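Isomaltodextranase (PDB 5AWO) hydrolyses alpha-1,6-glucosidic linkages in dextran-type polysaccharides, releasing successive isomaltose units from the non-reducing ends of the chains. Local coordinates at residues A[122-127]-A[200-205]; A[195-200]-A[312-317]; A[126-131]-A[181-186]. All coordinates share one frame; numbering follows the deposited sequence.

Contact 1: A[122-127]-A[200-205]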
# COMPACT_ATOMS: atom_id res chain seq x y z
N GLY A 122 8.13 3.37 -15.40
CA GLY A 122 6.81 3.10 -14.85
C GLY A 122 5.76 3.54 -15.83
O GLY A 122 5.89 4.57 -16.48
N VAL A 123 4.72 2.71 -15.99
CA VAL A 123 3.68 2.99 -16.96
C VAL A 123 2.30 3.16 -16.32
O VAL A 123 1.87 2.32 -15.55
CB VAL A 123 3.60 1.90 -18.05
CG1 VAL A 123 2.39 2.12 -18.96
CG2 VAL A 123 4.86 1.93 -18.89
N TYR A 124 1.65 4.25 -16.70
CA TYR A 124 0.22 4.46 -16.43
C TYR A 124 -0.58 3.92 -17.61
O TYR A 124 -0.47 4.42 -18.73
CB TYR A 124 -0.03 5.94 -16.23
CG TYR A 124 -1.46 6.40 -16.09
CD1 TYR A 124 -2.31 6.51 -17.18
CD2 TYR A 124 -1.95 6.82 -14.86
CE1 TYR A 124 -3.61 6.97 -17.06
CE2 TYR A 124 -3.24 7.31 -14.75
CZ TYR A 124 -4.06 7.39 -15.84
OH TYR A 124 -5.36 7.86 -15.74
N TYR A 125 -1.31 2.84 -17.40
CA TYR A 125 -2.31 2.41 -18.37
C TYR A 125 -3.27 1.45 -17.72
O TYR A 125 -2.95 0.75 -16.78
CB TYR A 125 -1.67 1.76 -19.63
CG TYR A 125 -2.50 2.06 -20.87
CD1 TYR A 125 -2.47 3.32 -21.46
CD2 TYR A 125 -3.31 1.07 -21.46
CE1 TYR A 125 -3.25 3.62 -22.56
CE2 TYR A 125 -4.10 1.37 -22.55
CZ TYR A 125 -4.06 2.64 -23.11
OH TYR A 125 -4.85 2.91 -24.20
N ASN A 126 -4.48 1.41 -18.29
CA ASN A 126 -5.50 0.48 -17.84
C ASN A 126 -5.69 -0.53 -18.97
O ASN A 126 -6.10 -0.15 -20.06
CB ASN A 126 -6.81 1.22 -17.52
CG ASN A 126 -7.86 0.31 -16.92
OD1 ASN A 126 -7.94 -0.87 -17.30
ND2 ASN A 126 -8.66 0.83 -15.98
N PRO A 127 -5.39 -1.81 -18.72
CA PRO A 127 -5.42 -2.79 -19.82
C PRO A 127 -6.82 -3.20 -20.24
O PRO A 127 -6.95 -4.06 -21.14
CB PRO A 127 -4.64 -3.95 -19.26
CG PRO A 127 -4.93 -3.90 -17.79
CD PRO A 127 -4.98 -2.44 -17.45
N ILE A 200 -2.92 1.74 -12.75
CA ILE A 200 -4.17 1.42 -13.45
C ILE A 200 -5.28 2.29 -12.86
O ILE A 200 -5.73 2.05 -11.74
CB ILE A 200 -4.52 -0.05 -13.25
CG1 ILE A 200 -3.36 -0.95 -13.73
CG2 ILE A 200 -5.83 -0.36 -13.95
CD1 ILE A 200 -3.63 -2.43 -13.52
N ASP A 201 -5.74 3.27 -13.64
CA ASP A 201 -6.66 4.30 -13.16
C ASP A 201 -8.07 4.12 -13.72
O ASP A 201 -8.29 3.27 -14.59
CB ASP A 201 -6.08 5.66 -13.61
CG ASP A 201 -6.64 6.90 -12.89
OD1 ASP A 201 -7.50 6.79 -11.99
OD2 ASP A 201 -6.18 8.01 -13.29
N PHE A 202 -9.02 4.90 -13.19
CA PHE A 202 -10.41 4.91 -13.66
C PHE A 202 -11.12 3.58 -13.46
O PHE A 202 -12.12 3.26 -14.13
CB PHE A 202 -10.49 5.42 -15.11
CG PHE A 202 -10.16 6.90 -15.21
CD1 PHE A 202 -11.11 7.84 -14.88
CD2 PHE A 202 -8.91 7.32 -15.58
CE1 PHE A 202 -10.82 9.19 -14.93
CE2 PHE A 202 -8.60 8.67 -15.64
CZ PHE A 202 -9.57 9.61 -15.30
N LEU A 203 -10.68 2.87 -12.43
CA LEU A 203 -11.28 1.59 -12.09
C LEU A 203 -12.78 1.69 -11.80
O LEU A 203 -13.59 0.90 -12.28
CB LEU A 203 -10.54 0.98 -10.91
CG LEU A 203 -9.15 0.46 -11.26
CD1 LEU A 203 -8.37 0.19 -9.98
CD2 LEU A 203 -9.24 -0.78 -12.13
N SER A 204 -13.14 2.68 -10.99
CA SER A 204 -14.52 2.87 -10.57
C SER A 204 -15.40 3.23 -11.74
O SER A 204 -16.57 2.83 -11.82
CB SER A 204 -14.58 3.94 -9.47
OG SER A 204 -13.96 5.17 -9.85
N TRP A 205 -14.84 3.97 -12.69
CA TRP A 205 -15.61 4.31 -13.90
C TRP A 205 -15.91 3.08 -14.76
O TRP A 205 -17.05 2.94 -15.24
CB TRP A 205 -14.90 5.38 -14.72
CG TRP A 205 -14.80 6.73 -14.07
CD1 TRP A 205 -14.88 7.04 -12.75
CD2 TRP A 205 -14.62 7.99 -14.76
NE1 TRP A 205 -14.75 8.40 -12.57
CE2 TRP A 205 -14.59 9.00 -13.78
CE3 TRP A 205 -14.50 8.35 -16.11
CZ2 TRP A 205 -14.43 10.35 -14.11
CZ3 TRP A 205 -14.34 9.69 -16.44
CH2 TRP A 205 -14.31 10.68 -15.44
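D201 OD2 is gripped by one short hydrogen bond, donated by Y124 OH at 2.6 Å. It lies at the mouth of the TIM barrel, where strands 120-124 and 197-200 end side by side; D201 is very probably the catalytic nucleophile, at the strand end where family 27 carries it. Y124, its CG anti to the backbone N (chi1 173°), brings its ring edge to the carboxylate, and the two planes stand almost perpendicular, 87° apart. The bond uses the anti lone pair of OD2, turned away from OD1, and would probably stabilise negative charge on the carboxylate. F202 CE2 also comes to 3.3 Å of Y124 OH, which lies at the edge of the F202 ring. The backbone of D201 is held separately: N126 ND2 donates to D201 O at 2.8 Å with an N-H...O angle of 159°, nearly along the C=O axis and close to the amide plane. I200 CG2 lies 3.7 Å from N126 CG and 4.2 Å from P127 CD, while I200 CG1 rests 3.5 Å from Y125 O. F202 is the N-cap residue of helix 203-208, and its CD1 sits 3.5 Å above the ring plane of W205, over the centre.

Contact 2: A[195-200]-A[312-317]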
# COMPACT_ATOMS: atom_id res chain seq x y z
N VAL A 195 9.11 -2.99 -17.18
CA VAL A 195 8.36 -2.10 -16.27
C VAL A 195 8.09 -2.77 -14.92
O VAL A 195 7.48 -3.84 -14.86
CB VAL A 195 7.04 -1.73 -16.96
CG1 VAL A 195 6.09 -1.00 -16.03
CG2 VAL A 195 7.29 -0.90 -18.19
N PRO A 196 8.53 -2.16 -13.79
CA PRO A 196 8.26 -2.75 -12.50
C PRO A 196 6.99 -2.23 -11.81
O PRO A 196 6.66 -2.71 -10.75
CB PRO A 196 9.48 -2.32 -11.68
CG PRO A 196 9.77 -0.96 -12.20
CD PRO A 196 9.49 -1.04 -13.68
N TYR A 197 6.28 -1.32 -12.46
CA TYR A 197 5.19 -0.60 -11.82
C TYR A 197 4.16 -0.22 -12.89
O TYR A 197 4.45 0.56 -13.80
CB TYR A 197 5.77 0.67 -11.20
CG TYR A 197 4.82 1.48 -10.34
CD1 TYR A 197 4.41 1.01 -9.11
CD2 TYR A 197 4.38 2.72 -10.76
CE1 TYR A 197 3.58 1.77 -8.29
CE2 TYR A 197 3.55 3.48 -9.95
CZ TYR A 197 3.17 3.00 -8.72
OH TYR A 197 2.35 3.76 -7.90
N LEU A 198 2.96 -0.78 -12.75
CA LEU A 198 1.84 -0.48 -13.66
C LEU A 198 0.72 0.20 -12.87
O LEU A 198 0.21 -0.35 -11.90
CB LEU A 198 1.36 -1.76 -14.33
CG LEU A 198 0.21 -1.57 -15.32
CD1 LEU A 198 0.66 -0.75 -16.50
CD2 LEU A 198 -0.37 -2.92 -15.77
N ARG A 199 0.38 1.41 -13.31
CA ARG A 199 -0.58 2.28 -12.60
C ARG A 199 -1.89 2.33 -13.37
O ARG A 199 -1.94 2.88 -14.46
CB ARG A 199 0.03 3.67 -12.40
CG ARG A 199 -0.78 4.58 -11.48
CD ARG A 199 0.07 5.74 -10.97
NE ARG A 199 -0.61 6.64 -10.04
CZ ARG A 199 -0.69 6.44 -8.75
NH1 ARG A 199 -0.23 5.34 -8.17
NH2 ARG A 199 -1.29 7.38 -8.01
N ILE A 200 -2.92 1.74 -12.75
CA ILE A 200 -4.17 1.42 -13.45
C ILE A 200 -5.28 2.29 -12.86
O ILE A 200 -5.73 2.05 -11.74
CB ILE A 200 -4.52 -0.05 -13.25
CG1 ILE A 200 -3.36 -0.95 -13.73
CG2 ILE A 200 -5.83 -0.36 -13.95
CD1 ILE A 200 -3.63 -2.43 -13.52
N ILE A 312 -0.49 -1.91 0.18
CA ILE A 312 0.22 -0.65 0.36
C ILE A 312 -0.74 0.51 0.05
O ILE A 312 -1.38 0.53 -1.00
CB ILE A 312 1.49 -0.58 -0.51
CG1 ILE A 312 2.54 -1.58 -0.01
CG2 ILE A 312 2.09 0.82 -0.51
CD1 ILE A 312 3.62 -1.92 -0.97
N LEU A 313 -0.90 1.42 1.00
CA LEU A 313 -1.77 2.58 0.80
C LEU A 313 -1.04 3.69 0.06
O LEU A 313 0.09 4.03 0.39
CB LEU A 313 -2.32 3.06 2.14
CG LEU A 313 -2.96 2.00 3.03
CD1 LEU A 313 -3.57 2.63 4.27
CD2 LEU A 313 -4.01 1.18 2.30
N ASP A 314 -1.71 4.23 -0.95
CA ASP A 314 -1.13 5.18 -1.88
C ASP A 314 -1.72 6.55 -1.67
O ASP A 314 -2.89 6.76 -1.96
CB ASP A 314 -1.38 4.64 -3.30
CG ASP A 314 -0.91 5.57 -4.43
OD1 ASP A 314 -0.27 6.59 -4.19
OD2 ASP A 314 -1.22 5.22 -5.60
N GLY A 315 -0.90 7.48 -1.17
CA GLY A 315 -1.31 8.86 -0.97
C GLY A 315 -1.09 9.78 -2.14
O GLY A 315 -1.16 10.99 -2.00
N ASP A 316 -0.84 9.21 -3.32
CA ASP A 316 -0.74 9.94 -4.59
C ASP A 316 0.58 10.67 -4.72
O ASP A 316 1.62 10.09 -4.38
CB ASP A 316 -1.99 10.80 -4.88
CG ASP A 316 -2.22 10.98 -6.37
OD1 ASP A 316 -2.09 9.98 -7.11
OD2 ASP A 316 -2.61 12.11 -6.78
N PHE A 317 0.57 11.91 -5.21
CA PHE A 317 1.79 12.58 -5.62
C PHE A 317 2.15 13.72 -4.70
O PHE A 317 1.26 14.42 -4.21
CB PHE A 317 1.63 13.16 -7.03
CG PHE A 317 1.24 12.14 -8.05
CD1 PHE A 317 1.95 10.95 -8.15
CD2 PHE A 317 0.20 12.36 -8.91
CE1 PHE A 317 1.57 9.98 -9.09
CE2 PHE A 317 -0.16 11.41 -9.87
CZ PHE A 317 0.51 10.21 -9.94
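A buried salt-bridge network spans the interior between strands 197-200 and 312-314, joining R199 to D314 and D316. R199 leaves its strand with CG anti to the backbone N (chi1 -170°) and stays extended to NE, so the guanidinium meets D314 tip to tip. R199 NH1 gives the better bond, to D314 OD2 at 2.8 Å, almost in the guanidinium plane and on the syn lone pair; R199 NH2 adds a weak one to the same oxygen at 3.2 Å. The strands are not neighbours in the parallel (beta/alpha)8 barrel: 242-245 and 263-265 stand between them along the sheet, and R199 bridges its core. A second weak bond runs from R199 NH2 to D316 OD1, 2.9 Å away, with the two planes only 20° apart; R265 forms a further salt bridge to that oxygen. An Asx turn ties the two acids together: D316 N donates to D314 OD1 at 2.8 Å, from above the carboxylate plane. F317 packs against the guanidinium, its CE1 over one face and its CZ 3.7 Å from R199 NE, the planes inclined by 49°. D316 OD1 in turn lies 3.6 Å above the F317 ring plane, toward the rim.

Contact 3: A[126-131]-A[181-186]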
# COMPACT_ATOMS: atom_id res chain seq x y z
N ASN A 126 -4.48 1.41 -18.29
CA ASN A 126 -5.50 0.48 -17.84
C ASN A 126 -5.69 -0.53 -18.97
O ASN A 126 -6.10 -0.15 -20.06
CB ASN A 126 -6.81 1.22 -17.52
CG ASN A 126 -7.86 0.31 -16.92
OD1 ASN A 126 -7.94 -0.87 -17.30
ND2 ASN A 126 -8.66 0.83 -15.98
N PRO A 127 -5.39 -1.81 -18.72
CA PRO A 127 -5.42 -2.79 -19.82
C PRO A 127 -6.82 -3.20 -20.24
O PRO A 127 -6.95 -4.06 -21.14
CB PRO A 127 -4.64 -3.95 -19.26
CG PRO A 127 -4.93 -3.90 -17.79
CD PRO A 127 -4.98 -2.44 -17.45
N LEU A 128 -7.86 -2.61 -19.65
CA LEU A 128 -9.21 -2.73 -20.17
C LEU A 128 -9.59 -1.61 -21.13
O LEU A 128 -10.73 -1.56 -21.61
CB LEU A 128 -10.25 -2.89 -19.05
CG LEU A 128 -10.48 -4.40 -18.83
CD1 LEU A 128 -9.34 -5.03 -18.07
CD2 LEU A 128 -11.77 -4.64 -18.08
N TRP A 129 -8.66 -0.70 -21.41
CA TRP A 129 -8.86 0.28 -22.45
C TRP A 129 -8.51 -0.36 -23.78
O TRP A 129 -7.47 -1.05 -23.89
CB TRP A 129 -8.01 1.55 -22.26
CG TRP A 129 -8.54 2.51 -21.22
CD1 TRP A 129 -9.84 2.73 -20.91
CD2 TRP A 129 -7.77 3.36 -20.39
NE1 TRP A 129 -9.92 3.69 -19.90
CE2 TRP A 129 -8.66 4.08 -19.56
CE3 TRP A 129 -6.40 3.60 -20.26
CZ2 TRP A 129 -8.23 5.02 -18.63
CZ3 TRP A 129 -5.96 4.50 -19.31
CH2 TRP A 129 -6.88 5.21 -18.50
N VAL A 130 -9.35 -0.10 -24.78
CA VAL A 130 -9.08 -0.52 -26.14
C VAL A 130 -9.19 0.73 -27.02
O VAL A 130 -10.27 1.36 -27.08
CB VAL A 130 -10.11 -1.59 -26.59
CG1 VAL A 130 -9.70 -2.15 -27.94
CG2 VAL A 130 -10.25 -2.71 -25.57
N HIS A 131 -8.12 1.10 -27.70
CA HIS A 131 -8.16 2.36 -28.44
C HIS A 131 -9.05 2.24 -29.67
O HIS A 131 -8.98 1.25 -30.40
CB HIS A 131 -6.77 2.83 -28.87
CG HIS A 131 -6.71 4.30 -29.09
ND1 HIS A 131 -7.30 4.92 -30.17
CD2 HIS A 131 -6.28 5.30 -28.28
CE1 HIS A 131 -7.13 6.23 -30.08
NE2 HIS A 131 -6.53 6.48 -28.92
N GLU A 181 -7.00 -13.05 -23.10
CA GLU A 181 -5.73 -13.01 -23.78
C GLU A 181 -5.30 -11.57 -24.06
O GLU A 181 -4.13 -11.24 -23.98
CB GLU A 181 -5.82 -13.80 -25.11
CG GLU A 181 -5.97 -15.32 -24.94
CD GLU A 181 -7.39 -15.82 -24.91
OE1 GLU A 181 -8.34 -15.05 -24.62
OE2 GLU A 181 -7.58 -17.06 -25.19
N TYR A 182 -6.26 -10.72 -24.41
CA TYR A 182 -5.96 -9.29 -24.65
C TYR A 182 -5.47 -8.63 -23.36
O TYR A 182 -4.39 -8.03 -23.36
CB TYR A 182 -7.20 -8.58 -25.18
CG TYR A 182 -6.98 -7.10 -25.30
CD1 TYR A 182 -6.45 -6.54 -26.46
CD2 TYR A 182 -7.32 -6.25 -24.27
CE1 TYR A 182 -6.27 -5.17 -26.59
CE2 TYR A 182 -7.15 -4.86 -24.38
CZ TYR A 182 -6.61 -4.34 -25.53
OH TYR A 182 -6.45 -2.96 -25.69
N VAL A 183 -6.22 -8.78 -22.28
CA VAL A 183 -5.86 -8.12 -21.01
C VAL A 183 -4.52 -8.63 -20.49
O VAL A 183 -3.61 -7.85 -20.13
CB VAL A 183 -6.96 -8.29 -19.95
CG1 VAL A 183 -6.53 -7.78 -18.58
CG2 VAL A 183 -8.24 -7.59 -20.38
N GLN A 184 -4.38 -9.96 -20.45
CA GLN A 184 -3.15 -10.51 -19.92
C GLN A 184 -1.96 -10.20 -20.79
O GLN A 184 -0.87 -9.93 -20.29
CB GLN A 184 -3.29 -12.00 -19.67
CG GLN A 184 -4.32 -12.29 -18.62
CD GLN A 184 -4.23 -13.67 -18.03
OE1 GLN A 184 -4.16 -14.66 -18.77
NE2 GLN A 184 -4.23 -13.77 -16.71
N GLY A 185 -2.14 -10.26 -22.10
CA GLY A 185 -1.10 -9.83 -23.02
C GLY A 185 -0.68 -8.38 -22.84
O GLY A 185 0.49 -8.05 -23.03
N TYR A 186 -1.63 -7.50 -22.51
CA TYR A 186 -1.34 -6.06 -22.31
C TYR A 186 -0.46 -5.86 -21.07
O TYR A 186 0.54 -5.15 -21.11
CB TYR A 186 -2.62 -5.21 -22.17
CG TYR A 186 -2.58 -3.87 -22.88
CD1 TYR A 186 -1.39 -3.20 -23.09
CD2 TYR A 186 -3.75 -3.29 -23.34
CE1 TYR A 186 -1.36 -2.00 -23.76
CE2 TYR A 186 -3.75 -2.08 -24.00
CZ TYR A 186 -2.55 -1.44 -24.24
OH TYR A 186 -2.51 -0.26 -24.96
O HOH W 1 -6.00 -0.99 -27.66
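One direct hydrogen bond and a water bridge tie helix 179-192 to strand 129-131, beyond barrel strand 120-124. Y182 OH donates to W129 O at 2.8 Å, in the carbonyl plane and on a lone pair, and takes a bond from a water (2.8 Å from Y182 OH) that also accepts from H131 N. The intervening loop holds a type I turn from N126 to W129, and N126 OD1 accepts from L128 N in an Asx turn. Apolar contacts: L128 CD1 lies 3.6 Å from V183 CG2, P127 CB meets Y186 CB at 3.8 Å, and V130 CG2 lies 4.0 Å from Y182 CE2. Edge contact comes from the phenol of Y182, CG anti to the backbone N: CE2 points at P127 O, 3.3 Å away near the ring plane. An alanine in place of Y182 would probably cost W129 O its bond from the helix, the water one of its two partners and V130 CG2 its ring contact. Strand 129-131 crosses the helix segment at 93°, within the beta-alpha-beta crossover to strand 197-200. Since P127 O is buried with no hydrogen-bonding partner in the model, the polarised C-H edge of Y182 is likely to offset its partial charge.

How the contacts relate
Contacts 1 and 2 share I200, and their strands 120-124 and 197-200 are neighbours in the barrel, with contact centres about 10 Å apart; a probable hydrogen bond joins V123 O to R199 N (2.8 Å). Contact 1 holds D201 at the strand end, and the side chain of R199 in contact 2 comes within about 6 Å of that of D201. Contact 3 shares N126 and P127 with contact 1, centre to centre about 11 Å, and lies farther from contact 2, about 18 Å. In contact 3 the W129 side chain is about 5 Å from that of D201, and W129 CZ2 packs 3.9 Å from F202 CD2; each of these two side chains lies about 4 Å from a bound acetate, probably from the crystallisation liquor, which may mark a pocket.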